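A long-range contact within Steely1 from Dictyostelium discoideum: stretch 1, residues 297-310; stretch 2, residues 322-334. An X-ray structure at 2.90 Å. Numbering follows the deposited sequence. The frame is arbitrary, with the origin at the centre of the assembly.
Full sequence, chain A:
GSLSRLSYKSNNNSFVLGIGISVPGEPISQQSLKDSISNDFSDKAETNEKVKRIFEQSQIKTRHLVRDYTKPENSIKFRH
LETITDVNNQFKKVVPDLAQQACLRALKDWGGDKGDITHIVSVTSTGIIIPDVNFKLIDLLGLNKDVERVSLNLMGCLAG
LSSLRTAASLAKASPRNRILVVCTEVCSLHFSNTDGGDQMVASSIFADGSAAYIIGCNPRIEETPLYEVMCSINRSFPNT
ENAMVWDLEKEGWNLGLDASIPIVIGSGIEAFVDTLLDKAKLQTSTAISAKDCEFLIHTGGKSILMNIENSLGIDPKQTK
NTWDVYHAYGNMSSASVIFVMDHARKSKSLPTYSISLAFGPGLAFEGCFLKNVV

Stretch 1 297-310: IHTGGKSILMNIEN
Stretch 2, residues 322-334: TWDVYHAYGNMSS

Leu305 sets its CD1 almost squarely over the six-membered ring of Trp323, 3.7 Å from the ring centroid and 8° off the normal. This CH-pi contact joins two nearly antiparallel helices, the helix that starts at Lys302 and the helix running through Thr322 and Tyr326. Their axes make an angle of 168° and approach to 11.9 Å, and Leu305, Trp323 and Tyr326 lie between them. Leu305 is m,t. Trp323 has chi1 -83° and chi2 97°; its CA-CB bond points sideways, but the indole end comes nearer. Met306 CG meets the ring edge, 3.9 Å from Trp323 CZ2. One turn after Leu305, Glu309 OE2 accepts a weak hydrogen bond from Trp323 NE1 at 3.3 Å.

Ile297 (-99/141) and His298 (-57/121) are extended; the chain then turns at Thr299 and Gly300 (-70/-36), with Gly300 N bonded to His298 O at 2.7 Å. CA atoms pair Ile297 with Thr322 (5.9 Å), Thr299 with Tyr326 (5.2 Å) and Gly300 with Asn331 (5.1 Å). The CA-to-CB bond of Thr299 (phi/psi -72/65, chi1 p) points toward the second stretch. Its OG1 donates to Gly330 O at 2.8 Å, while its CG2 packs 3.4 Å from Tyr326 CB. Gly330 is the first residue to leave helical phi/psi, at 80/-145; the positive phi favours glycine.

Gly301, at the N-cap, is extended (173/163). Its CA lies 3.5 Å from Tyr326 CE2. Tyr326 (chi1 t, chi2 -103°) accepts a weak hydrogen bond at OH from Lys302 N, 3.2 Å away.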

# COMPACT_ATOMS: atom_id res chain seq x y z
N ILE A 297 -0.25 -8.97 21.62
CA ILE A 297 0.61 -9.46 20.56
C ILE A 297 -0.13 -10.07 19.39
O ILE A 297 -1.13 -10.78 19.56
CB ILE A 297 1.58 -10.53 21.11
CG1 ILE A 297 2.27 -10.00 22.37
CG2 ILE A 297 2.61 -10.90 20.04
CD1 ILE A 297 3.19 -11.02 23.03
N HIS A 298 0.38 -9.80 18.19
CA HIS A 298 -0.16 -10.34 16.96
C HIS A 298 -0.12 -11.86 17.11
O HIS A 298 0.94 -12.44 17.34
CB HIS A 298 0.73 -9.91 15.78
CG HIS A 298 0.63 -10.81 14.59
ND1 HIS A 298 -0.55 -10.99 13.90
CD2 HIS A 298 1.55 -11.61 14.00
CE1 HIS A 298 -0.35 -11.85 12.92
NE2 HIS A 298 0.92 -12.24 12.96
N THR A 299 -1.28 -12.50 17.01
CA THR A 299 -1.36 -13.94 17.16
C THR A 299 -0.77 -14.74 15.98
O THR A 299 -1.49 -15.46 15.29
CB THR A 299 -2.81 -14.39 17.37
OG1 THR A 299 -3.62 -13.95 16.28
CG2 THR A 299 -3.34 -13.76 18.63
N GLY A 300 0.53 -14.62 15.78
CA GLY A 300 1.18 -15.32 14.68
C GLY A 300 1.28 -16.83 14.77
O GLY A 300 1.19 -17.53 13.75
N GLY A 301 1.48 -17.34 15.99
CA GLY A 301 1.61 -18.77 16.20
C GLY A 301 2.01 -19.07 17.62
O GLY A 301 2.47 -18.17 18.31
N LYS A 302 1.83 -20.31 18.09
CA LYS A 302 2.18 -20.67 19.46
C LYS A 302 3.67 -20.56 19.79
O LYS A 302 4.04 -20.05 20.85
CB LYS A 302 1.67 -22.08 19.78
CG LYS A 302 2.00 -23.14 18.75
CD LYS A 302 3.15 -24.04 19.20
CE LYS A 302 3.45 -25.10 18.14
NZ LYS A 302 3.84 -24.53 16.80
N SER A 303 4.52 -21.03 18.88
CA SER A 303 5.96 -20.98 19.07
C SER A 303 6.38 -19.54 19.22
O SER A 303 7.14 -19.21 20.12
CB SER A 303 6.69 -21.59 17.89
OG SER A 303 5.92 -22.62 17.31
N ILE A 304 5.89 -18.67 18.35
CA ILE A 304 6.26 -17.26 18.44
C ILE A 304 5.83 -16.63 19.77
O ILE A 304 6.62 -15.96 20.44
CB ILE A 304 5.63 -16.46 17.28
CG1 ILE A 304 6.19 -16.94 15.94
CG2 ILE A 304 5.92 -14.99 17.43
CD1 ILE A 304 7.60 -16.51 15.70
N LEU A 305 4.56 -16.83 20.15
CA LEU A 305 4.02 -16.28 21.39
C LEU A 305 4.79 -16.73 22.64
O LEU A 305 5.12 -15.93 23.52
CB LEU A 305 2.55 -16.66 21.53
CG LEU A 305 1.60 -16.10 20.49
CD1 LEU A 305 0.16 -16.51 20.85
CD2 LEU A 305 1.73 -14.59 20.44
N MET A 306 5.08 -18.02 22.71
CA MET A 306 5.81 -18.55 23.85
C MET A 306 7.25 -18.04 23.92
O MET A 306 7.75 -17.75 24.99
CB MET A 306 5.80 -20.07 23.80
CG MET A 306 4.41 -20.64 23.61
SD MET A 306 4.18 -22.32 24.28
CE MET A 306 4.26 -23.30 22.80
N ASN A 307 7.91 -17.94 22.77
CA ASN A 307 9.29 -17.47 22.75
C ASN A 307 9.34 -16.05 23.29
O ASN A 307 10.24 -15.72 24.06
CB ASN A 307 9.88 -17.50 21.34
CG ASN A 307 10.09 -18.89 20.86
OD1 ASN A 307 11.05 -19.23 20.24
ND2 ASN A 307 9.15 -19.71 21.15
N ILE A 308 8.37 -15.22 22.90
CA ILE A 308 8.33 -13.84 23.36
C ILE A 308 8.07 -13.83 24.86
O ILE A 308 8.72 -13.07 25.58
CB ILE A 308 7.25 -13.03 22.64
CG1 ILE A 308 7.70 -12.75 21.20
CG2 ILE A 308 6.98 -11.73 23.37
CD1 ILE A 308 6.56 -12.45 20.24
N GLU A 309 7.14 -14.66 25.33
CA GLU A 309 6.87 -14.73 26.78
C GLU A 309 8.09 -15.11 27.64
O GLU A 309 8.26 -14.62 28.76
CB GLU A 309 5.74 -15.71 27.08
CG GLU A 309 4.35 -15.13 26.91
CD GLU A 309 3.24 -16.18 27.07
OE1 GLU A 309 3.36 -17.29 26.60
OE2 GLU A 309 2.20 -15.97 27.66
N ASN A 310 8.91 -16.02 27.13
CA ASN A 310 10.11 -16.47 27.83
C ASN A 310 11.22 -15.43 27.80
O ASN A 310 11.89 -15.21 28.80
CB ASN A 310 10.67 -17.69 27.16
CG ASN A 310 9.94 -18.94 27.51
OD1 ASN A 310 10.17 -19.95 26.88
ND2 ASN A 310 9.07 -18.90 28.51
N THR A 322 -4.47 -11.98 24.28
CA THR A 322 -3.99 -12.36 22.96
C THR A 322 -4.12 -13.88 22.75
O THR A 322 -4.33 -14.34 21.63
CB THR A 322 -2.52 -11.96 22.76
OG1 THR A 322 -1.73 -12.49 23.81
CG2 THR A 322 -2.37 -10.47 22.83
N TRP A 323 -3.99 -14.67 23.82
CA TRP A 323 -4.11 -16.12 23.67
C TRP A 323 -5.57 -16.50 23.46
O TRP A 323 -5.85 -17.56 22.93
CB TRP A 323 -3.55 -16.85 24.88
CG TRP A 323 -2.06 -17.07 24.87
CD1 TRP A 323 -1.11 -16.30 25.49
CD2 TRP A 323 -1.35 -18.09 24.15
NE1 TRP A 323 0.15 -16.77 25.20
CE2 TRP A 323 0.03 -17.87 24.37
CE3 TRP A 323 -1.74 -19.16 23.34
CZ2 TRP A 323 1.02 -18.68 23.81
CZ3 TRP A 323 -0.76 -19.97 22.78
CH2 TRP A 323 0.60 -19.72 23.01
N ASP A 324 -6.50 -15.66 23.91
CA ASP A 324 -7.91 -15.95 23.71
C ASP A 324 -8.16 -15.80 22.21
O ASP A 324 -8.77 -16.67 21.58
CB ASP A 324 -8.80 -14.97 24.47
CG ASP A 324 -8.73 -15.14 25.98
OD1 ASP A 324 -8.58 -16.29 26.45
OD2 ASP A 324 -8.84 -14.12 26.69
N VAL A 325 -7.66 -14.70 21.66
CA VAL A 325 -7.79 -14.41 20.23
C VAL A 325 -7.15 -15.51 19.40
O VAL A 325 -7.75 -16.02 18.46
CB VAL A 325 -7.12 -13.09 19.87
CG1 VAL A 325 -7.21 -12.86 18.38
CG2 VAL A 325 -7.78 -11.96 20.62
N TYR A 326 -5.92 -15.88 19.74
CA TYR A 326 -5.22 -16.92 19.00
C TYR A 326 -5.94 -18.26 19.06
O TYR A 326 -6.02 -18.96 18.05
CB TYR A 326 -3.77 -17.06 19.50
CG TYR A 326 -2.99 -18.18 18.84
CD1 TYR A 326 -2.77 -19.39 19.51
CD2 TYR A 326 -2.51 -18.06 17.53
CE1 TYR A 326 -2.09 -20.45 18.90
CE2 TYR A 326 -1.83 -19.11 16.90
CZ TYR A 326 -1.62 -20.31 17.59
OH TYR A 326 -0.96 -21.35 16.97
N HIS A 327 -6.47 -18.62 20.23
CA HIS A 327 -7.17 -19.90 20.36
C HIS A 327 -8.42 -20.00 19.51
O HIS A 327 -8.73 -21.06 18.97
CB HIS A 327 -7.55 -20.18 21.82
CG HIS A 327 -6.39 -20.47 22.71
ND1 HIS A 327 -5.31 -21.23 22.31
CD2 HIS A 327 -6.15 -20.12 24.00
CE1 HIS A 327 -4.45 -21.33 23.32
NE2 HIS A 327 -4.94 -20.67 24.35
N ALA A 328 -9.14 -18.88 19.39
CA ALA A 328 -10.39 -18.83 18.65
C ALA A 328 -10.36 -18.32 17.20
O ALA A 328 -11.37 -18.41 16.50
CB ALA A 328 -11.40 -18.01 19.44
N TYR A 329 -9.23 -17.80 16.76
CA TYR A 329 -9.14 -17.28 15.40
C TYR A 329 -7.87 -17.67 14.65
O TYR A 329 -7.86 -17.73 13.42
CB TYR A 329 -9.22 -15.75 15.41
CG TYR A 329 -10.51 -15.20 15.96
CD1 TYR A 329 -11.68 -15.27 15.22
CD2 TYR A 329 -10.55 -14.62 17.23
CE1 TYR A 329 -12.87 -14.78 15.73
CE2 TYR A 329 -11.74 -14.12 17.75
CZ TYR A 329 -12.90 -14.21 16.99
OH TYR A 329 -14.08 -13.74 17.51
N GLY A 330 -6.81 -17.94 15.41
CA GLY A 330 -5.55 -18.29 14.79
C GLY A 330 -4.83 -17.04 14.30
O GLY A 330 -4.93 -15.97 14.91
N ASN A 331 -4.12 -17.17 13.18
CA ASN A 331 -3.40 -16.04 12.61
C ASN A 331 -4.13 -15.45 11.40
O ASN A 331 -4.15 -16.06 10.35
CB ASN A 331 -2.00 -16.47 12.20
CG ASN A 331 -1.18 -15.34 11.66
OD1 ASN A 331 -0.05 -15.52 11.22
ND2 ASN A 331 -1.75 -14.14 11.68
N MET A 332 -4.70 -14.26 11.55
CA MET A 332 -5.43 -13.61 10.47
C MET A 332 -4.60 -12.48 9.88
O MET A 332 -5.14 -11.44 9.48
CB MET A 332 -6.76 -13.06 10.97
CG MET A 332 -7.67 -14.08 11.60
SD MET A 332 -8.78 -13.21 12.73
CE MET A 332 -10.22 -13.54 12.25
N SER A 333 -3.28 -12.68 9.87
CA SER A 333 -2.34 -11.70 9.34
C SER A 333 -2.59 -10.34 10.02
O SER A 333 -2.91 -10.26 11.22
CB SER A 333 -2.51 -11.55 7.82
OG SER A 333 -1.31 -11.15 7.16
N SER A 334 -2.46 -9.27 9.25
CA SER A 334 -2.63 -7.91 9.76
C SER A 334 -3.76 -7.69 10.77
O SER A 334 -3.57 -6.99 11.77
CB SER A 334 -2.80 -6.92 8.61
OG SER A 334 -3.86 -7.29 7.76